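Local coordinates for class D beta-lactamase (PDB 4IED), which probably hydrolyses beta-lactams to substituted beta-amino acids, as a class D enzyme of the penicillin-recognising fold, at residues E186-D189 with D190-L193; W214-S218 with D219-S223. All coordinates share one frame; numbering follows the deposited sequence. Where two conformers were deposited one is given.

Interaction 1: E186-D189 with D190-L193; sequences EKKD and DFIL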
ATOM      1  N   GLU A 186       8.413  -5.204 -10.162  1.00  5.87           N
ATOM      2  CA  GLU A 186       8.951  -5.588 -11.489  1.00  6.22           C
ATOM      3  C   GLU A 186       9.835  -4.471 -11.956  1.00  6.42           C
ATOM      4  O   GLU A 186       9.395  -3.301 -12.114  1.00  6.25           O
ATOM      5  CB  GLU A 186       7.797  -5.709 -12.505  1.00  6.25           C
ATOM      6  CG  GLU A 186       8.265  -6.058 -13.898  1.00  6.72           C
ATOM      7  CD  GLU A 186       7.224  -6.258 -15.000  1.00  7.06           C
ATOM      8  OE1 GLU A 186       6.029  -6.160 -14.664  1.00  7.56           O
ATOM      9  OE2 GLU A 186       7.585  -6.550 -16.148  1.00  7.22           O
ATOM     10  N   LYS A 187      11.120  -4.850 -12.156  1.00  6.95           N
ATOM     11  CA  LYS A 187      12.165  -3.928 -12.661  0.50  7.54           C
ATOM     12  C   LYS A 187      12.477  -4.359 -14.070  1.00  7.83           C
ATOM     13  O   LYS A 187      12.942  -5.473 -14.309  1.00  8.07           O
ATOM     14  CB  LYS A 187      13.427  -4.031 -11.808  0.50  8.07           C
ATOM     15  CG  LYS A 187      14.526  -3.006 -12.158  0.50  8.95           C
ATOM     16  CD  LYS A 187      15.641  -3.547 -13.048  0.50 10.12           C
ATOM     17  CE  LYS A 187      16.774  -2.556 -13.314  0.50 10.99           C
ATOM     18  NZ  LYS A 187      16.276  -1.453 -14.107  0.50 11.57           N
ATOM     19  N   LYS A 188      12.241  -3.439 -15.014  1.00  8.02           N
ATOM     20  CA  LYS A 188      12.596  -3.597 -16.431  1.00  8.86           C
ATOM     21  C   LYS A 188      13.439  -2.399 -16.888  1.00  9.70           C
ATOM     22  O   LYS A 188      13.616  -1.433 -16.126  1.00  9.52           O
ATOM     23  CB  LYS A 188      11.344  -3.748 -17.328  1.00  8.55           C
ATOM     24  CG  LYS A 188      10.562  -5.064 -17.067  1.00  8.18           C
ATOM     25  CD  LYS A 188      11.381  -6.318 -17.462  1.00  8.43           C
ATOM     26  CE  LYS A 188      10.593  -7.616 -17.742  1.00  8.48           C
ATOM     27  NZ  LYS A 188       9.837  -7.965 -16.544  1.00  7.93           N
ATOM     28  N   ASP A 189      13.965  -2.435 -18.125  1.00 10.92           N
ATOM     29  CA  ASP A 189      14.810  -1.370 -18.555  1.00 12.20           C
ATOM     30  C   ASP A 189      14.050  -0.032 -18.522  1.00 11.25           C
ATOM     31  O   ASP A 189      14.681   0.992 -18.203  1.00 11.53           O
ATOM     32  CB  ASP A 189      15.352  -1.609 -19.975  1.00 13.91           C
ATOM     33  CG  ASP A 189      16.345  -2.764 -20.067  1.00 16.46           C
ATOM     34  OD1 ASP A 189      16.815  -3.257 -19.022  1.00 17.78           O
ATOM     35  OD2 ASP A 189      16.794  -3.024 -21.214  1.00 18.87           O
ATOM     36  N   ASP A 190      12.817  -0.035 -18.930  1.00 10.68           N
ATOM     37  CA  ASP A 190      12.088   1.189 -19.151  1.00 10.48           C
ATOM     38  C   ASP A 190      11.153   1.622 -18.041  1.00  9.34           C
ATOM     39  O   ASP A 190      10.531   2.665 -18.137  1.00  9.16           O
ATOM     40  CB  ASP A 190      11.287   1.091 -20.444  1.00 11.58           C
ATOM     41  CG  ASP A 190      12.159   0.801 -21.665  1.00 13.37           C
ATOM     42  OD1 ASP A 190      13.182   1.460 -21.823  1.00 15.07           O
ATOM     43  OD2 ASP A 190      11.741  -0.049 -22.481  1.00 15.81           O
ATOM     44  N   PHE A 191      11.027   0.797 -17.005  1.00  8.19           N
ATOM     45  CA  PHE A 191      10.199   1.199 -15.870  1.00  7.44           C
ATOM     46  C   PHE A 191      10.545   0.296 -14.685  1.00  6.99           C
ATOM     47  O   PHE A 191      11.068  -0.810 -14.865  1.00  7.27           O
ATOM     48  CB  PHE A 191       8.679   1.005 -16.206  1.00  7.39           C
ATOM     49  CG  PHE A 191       8.276  -0.405 -16.330  1.00  7.27           C
ATOM     50  CD1 PHE A 191       7.751  -1.080 -15.242  1.00  7.05           C
ATOM     51  CD2 PHE A 191       8.291  -1.038 -17.552  1.00  7.70           C
ATOM     52  CE1 PHE A 191       7.412  -2.407 -15.381  1.00  7.23           C
ATOM     53  CE2 PHE A 191       7.978  -2.404 -17.680  1.00  7.76           C
ATOM     54  CZ  PHE A 191       7.500  -3.039 -16.586  1.00  7.52           C
ATOM     55  N   ILE A 192      10.233   0.762 -13.483  1.00  6.66           N
ATOM     56  CA  ILE A 192      10.262  -0.083 -12.269  1.00  6.39           C
ATOM     57  C   ILE A 192       8.944   0.207 -11.495  1.00  6.01           C
ATOM     58  O   ILE A 192       8.590   1.359 -11.200  1.00  5.93           O
ATOM     59  CB  ILE A 192      11.517   0.206 -11.411  1.00  6.50           C
ATOM     60  CG1 ILE A 192      11.537  -0.787 -10.276  1.00  6.30           C
ATOM     61  CG2 ILE A 192      11.649   1.584 -10.970  1.00  6.50           C
ATOM     62  CD1 ILE A 192      12.851  -0.761  -9.558  1.00  6.52           C
ATOM     63  N   LEU A 193       8.233  -0.891 -11.239  1.00  5.83           N
ATOM     64  CA  LEU A 193       6.956  -0.912 -10.532  1.00  5.54           C
ATOM     65  C   LEU A 193       7.241  -1.324  -9.088  1.00  5.36           C
ATOM     66  O   LEU A 193       7.853  -2.352  -8.848  1.00  5.43           O
ATOM     67  CB  LEU A 193       6.065  -1.922 -11.170  1.00  5.55           C
ATOM     68  CG  LEU A 193       4.772  -2.307 -10.449  1.00  5.33           C
ATOM     69  CD1 LEU A 193       3.827  -1.131 -10.274  1.00  5.21           C
ATOM     70  CD2 LEU A 193       4.072  -3.516 -11.082  1.00  5.44           C
TER
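A tight beta hairpin joins strands 184-187 and 192-200, turning through Asp189 and Asp190, and the ring of Phe191 folds back against Lys188 and Glu186. Asp189 and Asp190 have type I backbone angles, and this two-residue loop is held at its base by Lys188 N, which donates to Phe191 O at 2.9 Å. Glu186 and Leu193 form a hydrogen-bonded antiparallel pair, with Leu193 N to Glu186 O at 2.8 Å and the return bond from Glu186 N to Leu193 O longer at 3.2 Å. Lys187 and Ile192 are the adjoining non-hydrogen-bonded pair; on their face Lys187 CG rests on Ile192 CD1 at 3.8 Å.

The other face carries Glu186 and Leu193, and the Phe191 ring lies on that side. Lys188 CB sits over one face of the ring, 4.1 Å from the centroid, in a CH-pi contact. The extended Glu186 chain carries its carboxylate to the ring edge, where OE2 is 3.5 Å from Phe191 CZ and the two planes stand 73° apart. Bends at chi2 (-66°) and chi4 (-59°) return the Lys188 ammonium to Glu186, and NZ meets OE2 at 2.7 Å from the anti side, tilted out of the carboxylate plane. The salt bridge lies beyond the CZ end of the ring, while OE1 pairs with Arg244 of helix 238-249, so both carboxylate oxygens face positive charge.

Strand 208-216 continues the sheet beyond 192-200: Phe191 and Leu193 pack on Ile215, and Ile253, next to the C terminus, touches Phe191.

Interaction 2: W214-S218 with D219-S223; sequences WIETS and DNIYS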
ATOM      1  N   TRP A 214       3.763   2.887  -7.153  1.00  4.94           N
ATOM      2  CA  TRP A 214       4.195   3.791  -8.168  1.00  5.15           C
ATOM      3  C   TRP A 214       5.084   3.086  -9.190  1.00  5.29           C
ATOM      4  O   TRP A 214       5.606   2.015  -8.962  1.00  5.23           O
ATOM      5  CB  TRP A 214       4.982   5.004  -7.582  1.00  5.27           C
ATOM      6  CG  TRP A 214       6.350   4.618  -7.020  1.00  5.30           C
ATOM      7  CD1 TRP A 214       7.558   4.776  -7.659  1.00  5.54           C
ATOM      8  CD2 TRP A 214       6.640   4.200  -5.670  1.00  5.17           C
ATOM      9  NE1 TRP A 214       8.557   4.405  -6.792  1.00  5.56           N
ATOM     10  CE2 TRP A 214       8.034   3.977  -5.596  1.00  5.34           C
ATOM     11  CE3 TRP A 214       5.863   3.840  -4.598  1.00  4.99           C
ATOM     12  CZ2 TRP A 214       8.644   3.534  -4.426  1.00  5.32           C
ATOM     13  CZ3 TRP A 214       6.458   3.421  -3.448  1.00  4.97           C
ATOM     14  CH2 TRP A 214       7.819   3.190  -3.370  1.00  5.12           C
ATOM     15  N   ILE A 215       5.265   3.785 -10.325  1.00  5.53           N
ATOM     16  CA  ILE A 215       6.106   3.330 -11.452  1.00  5.77           C
ATOM     17  C   ILE A 215       7.013   4.518 -11.766  1.00  6.05           C
ATOM     18  O   ILE A 215       6.561   5.618 -12.081  1.00  6.18           O
ATOM     19  CB  ILE A 215       5.336   2.926 -12.706  1.00  5.90           C
ATOM     20  CG1 ILE A 215       4.455   1.765 -12.406  1.00  5.70           C
ATOM     21  CG2 ILE A 215       6.315   2.485 -13.790  1.00  6.21           C
ATOM     22  CD1 ILE A 215       3.573   1.354 -13.557  1.00  5.87           C
ATOM     23  N   GLU A 216       8.330   4.238 -11.700  1.00  6.45           N
ATOM     24  CA  GLU A 216       9.351   5.228 -12.109  1.00  7.25           C
ATOM     25  C   GLU A 216       9.861   4.834 -13.490  1.00  7.37           C
ATOM     26  O   GLU A 216      10.271   3.669 -13.714  1.00  7.07           O
ATOM     27  CB  GLU A 216      10.485   5.370 -11.089  1.00  8.44           C
ATOM     28  CG  GLU A 216      11.424   6.475 -11.543  1.00 10.31           C
ATOM     29  CD  GLU A 216      12.246   7.160 -10.460  1.00 12.57           C
ATOM     30  OE1 GLU A 216      12.973   8.126 -10.805  1.00 14.70           O
ATOM     31  OE2 GLU A 216      12.198   6.849  -9.269  1.00 14.78           O
ATOM     32  N   THR A 217       9.917   5.799 -14.374  1.00  7.49           N
ATOM     33  CA  THR A 217      10.493   5.666 -15.708  1.00  8.00           C
ATOM     34  C   THR A 217      11.705   6.584 -15.820  1.00  9.05           C
ATOM     35  O   THR A 217      12.109   7.115 -14.806  1.00  9.44           O
ATOM     36  CB  THR A 217       9.460   5.982 -16.747  1.00  7.91           C
ATOM     37  OG1 THR A 217       9.119   7.381 -16.656  1.00  7.91           O
ATOM     38  CG2 THR A 217       8.171   5.155 -16.578  1.00  7.49           C
ATOM     39  N   SER A 218      12.315   6.656 -17.008  1.00 10.01           N
ATOM     40  CA  SER A 218      13.521   7.438 -17.138  1.00 11.04           C
ATOM     41  C   SER A 218      13.295   8.897 -16.819  1.00 10.92           C
ATOM     42  O   SER A 218      14.251   9.613 -16.470  1.00 11.95           O
ATOM     43  CB  SER A 218      14.097   7.281 -18.581  1.00 12.37           C
ATOM     44  OG  SER A 218      13.196   7.861 -19.507  1.00 13.69           O
ATOM     45  N   ASP A 219      12.074   9.401 -16.969  1.00 10.39           N
ATOM     46  CA  ASP A 219      11.813  10.800 -16.720  1.00 10.22           C
ATOM     47  C   ASP A 219      10.490  11.149 -16.076  1.00  9.29           C
ATOM     48  O   ASP A 219      10.119  12.307 -16.023  1.00  9.75           O
ATOM     49  CB  ASP A 219      11.995  11.708 -17.916  1.00 10.83           C
ATOM     50  CG  ASP A 219      10.930  11.477 -18.972  1.00 10.91           C
ATOM     51  OD1 ASP A 219      10.135  10.491 -18.801  1.00 11.34           O
ATOM     52  OD2 ASP A 219      10.860  12.211 -19.938  1.00 11.31           O
ATOM     53  N   ASN A 220       9.824  10.175 -15.467  1.00  8.39           N
ATOM     54  CA  ASN A 220       8.600  10.428 -14.771  1.00  7.92           C
ATOM     55  C   ASN A 220       8.367   9.412 -13.648  1.00  7.40           C
ATOM     56  O   ASN A 220       9.090   8.427 -13.490  1.00  7.29           O
ATOM     57  CB  ASN A 220       7.440  10.362 -15.791  1.00  7.99           C
ATOM     58  CG  ASN A 220       6.230  11.182 -15.398  1.00  7.93           C
ATOM     59  OD1 ASN A 220       6.138  11.670 -14.273  1.00  7.76           O
ATOM     60  ND2 ASN A 220       5.297  11.390 -16.378  1.00  8.15           N
ATOM     61  N   ILE A 221       7.409   9.756 -12.797  1.00  7.15           N
ATOM     62  CA  ILE A 221       6.924   8.857 -11.700  1.00  6.68           C
ATOM     63  C   ILE A 221       5.425   8.950 -11.693  1.00  6.53           C
ATOM     64  O   ILE A 221       4.857  10.020 -11.612  1.00  6.69           O
ATOM     65  CB  ILE A 221       7.405   9.256 -10.290  1.00  6.58           C
ATOM     66  CG1 ILE A 221       8.919   9.358 -10.282  1.00  6.84           C
ATOM     67  CG2 ILE A 221       6.912   8.268  -9.284  1.00  6.17           C
ATOM     68  CD1 ILE A 221       9.529   9.868  -9.001  1.00  6.87           C
ATOM     69  N   TYR A 222       4.773   7.762 -11.806  1.00  6.28           N
ATOM     70  CA  TYR A 222       3.311   7.630 -11.780  1.00  6.16           C
ATOM     71  C   TYR A 222       2.926   6.970 -10.505  1.00  5.81           C
ATOM     72  O   TYR A 222       3.205   5.789 -10.324  1.00  5.62           O
ATOM     73  CB  TYR A 222       2.813   6.811 -12.985  1.00  6.25           C
ATOM     74  CG  TYR A 222       3.270   7.319 -14.321  1.00  6.64           C
ATOM     75  CD1 TYR A 222       4.521   6.915 -14.806  1.00  6.77           C
ATOM     76  CD2 TYR A 222       2.460   8.131 -15.132  1.00  6.95           C
ATOM     77  CE1 TYR A 222       5.010   7.316 -16.024  1.00  7.19           C
ATOM     78  CE2 TYR A 222       3.026   8.605 -16.329  1.00  7.38           C
ATOM     79  CZ  TYR A 222       4.268   8.193 -16.762  1.00  7.49           C
ATOM     80  OH  TYR A 222       4.831   8.660 -18.005  1.00  7.98           O
ATOM     81  N   SER A 223       2.307   7.726  -9.583  1.00  5.77           N
ATOM     82  CA  SER A 223       1.909   7.139  -8.310  1.00  5.49           C
ATOM     83  C   SER A 223       0.432   6.743  -8.445  1.00  5.45           C
ATOM     84  O   SER A 223      -0.353   7.422  -9.111  1.00  5.66           O
ATOM     85  CB  SER A 223       2.022   8.148  -7.209  1.00  5.54           C
ATOM     86  OG  SER A 223       3.429   8.409  -6.976  1.00  5.62           O
TER
HETATM   87  O   HOH W   1       7.332   7.898 -18.711  1.00  8.45           O
HETATM   88  O   HOH W   2      10.797   7.983 -19.837  1.00 26.09           O
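Thr217 and Asn220 close a beta hairpin between strands 208-216 and 221-229, with Thr217 N donating to Asn220 O at 2.9 Å; Ile215 and Tyr222 form its hydrogen-bonded antiparallel pair (Tyr222 N to Ile215 O 2.8 Å). With chi1 at 67°, Thr217 OG1 lies between its backbone N and carbonyl carbon, where it takes a weak bond from Asn220 N. The same hydroxyl is 2.8 Å from a water that also meets Tyr222 OH. Thr217 CG2 lies in the plane of the Tyr222 ring, 3.9 Å from CE1 at its edge.

Asn220 swings CG away from its backbone N (chi1 -154°), and OD1 accepts from Ile221 N at 2.7 Å and from Lys37 N; ND2 reaches Asp35, seen to bind magnesium. Asp219 pairs with Lys37.

On the face carrying Trp214, Glu216, Ile221 and Ser223, opposite Ile215 and Tyr222, Trp214 CD1 lies 3.9 Å from Ile221 CG2. The Glu216 chain crosses Ile221, Glu216 CD 4.0 Å from Ile221 CG1, and lies about 4 Å from a bound magnesium ion. Helix 154-165 covers Trp214, Ile221 and Ser223, the indole stacks with His194 of strand 192-200, and Ile221 and Ser223 bond through their backbones to Leu36 and Tyr34.

Overall arrangement
Interactions 1 and 2 are two successive hairpin turns of one antiparallel sheet, their centres about 9 Å apart. The 186-193 hairpin comes first along the chain; between the two the chain runs out along strand 192-200 and back along 208-216, neighbours in the sheet. These strands join the two turns directly, for Ile192 N probably bonds to Glu216 O. The 186-193 turn ties on the outermost strand 184-187, whereas 214-223 leads inward to strand 221-229, flanked by 29-35. Together they shape one end of the sheet in the transpeptidase-like domain.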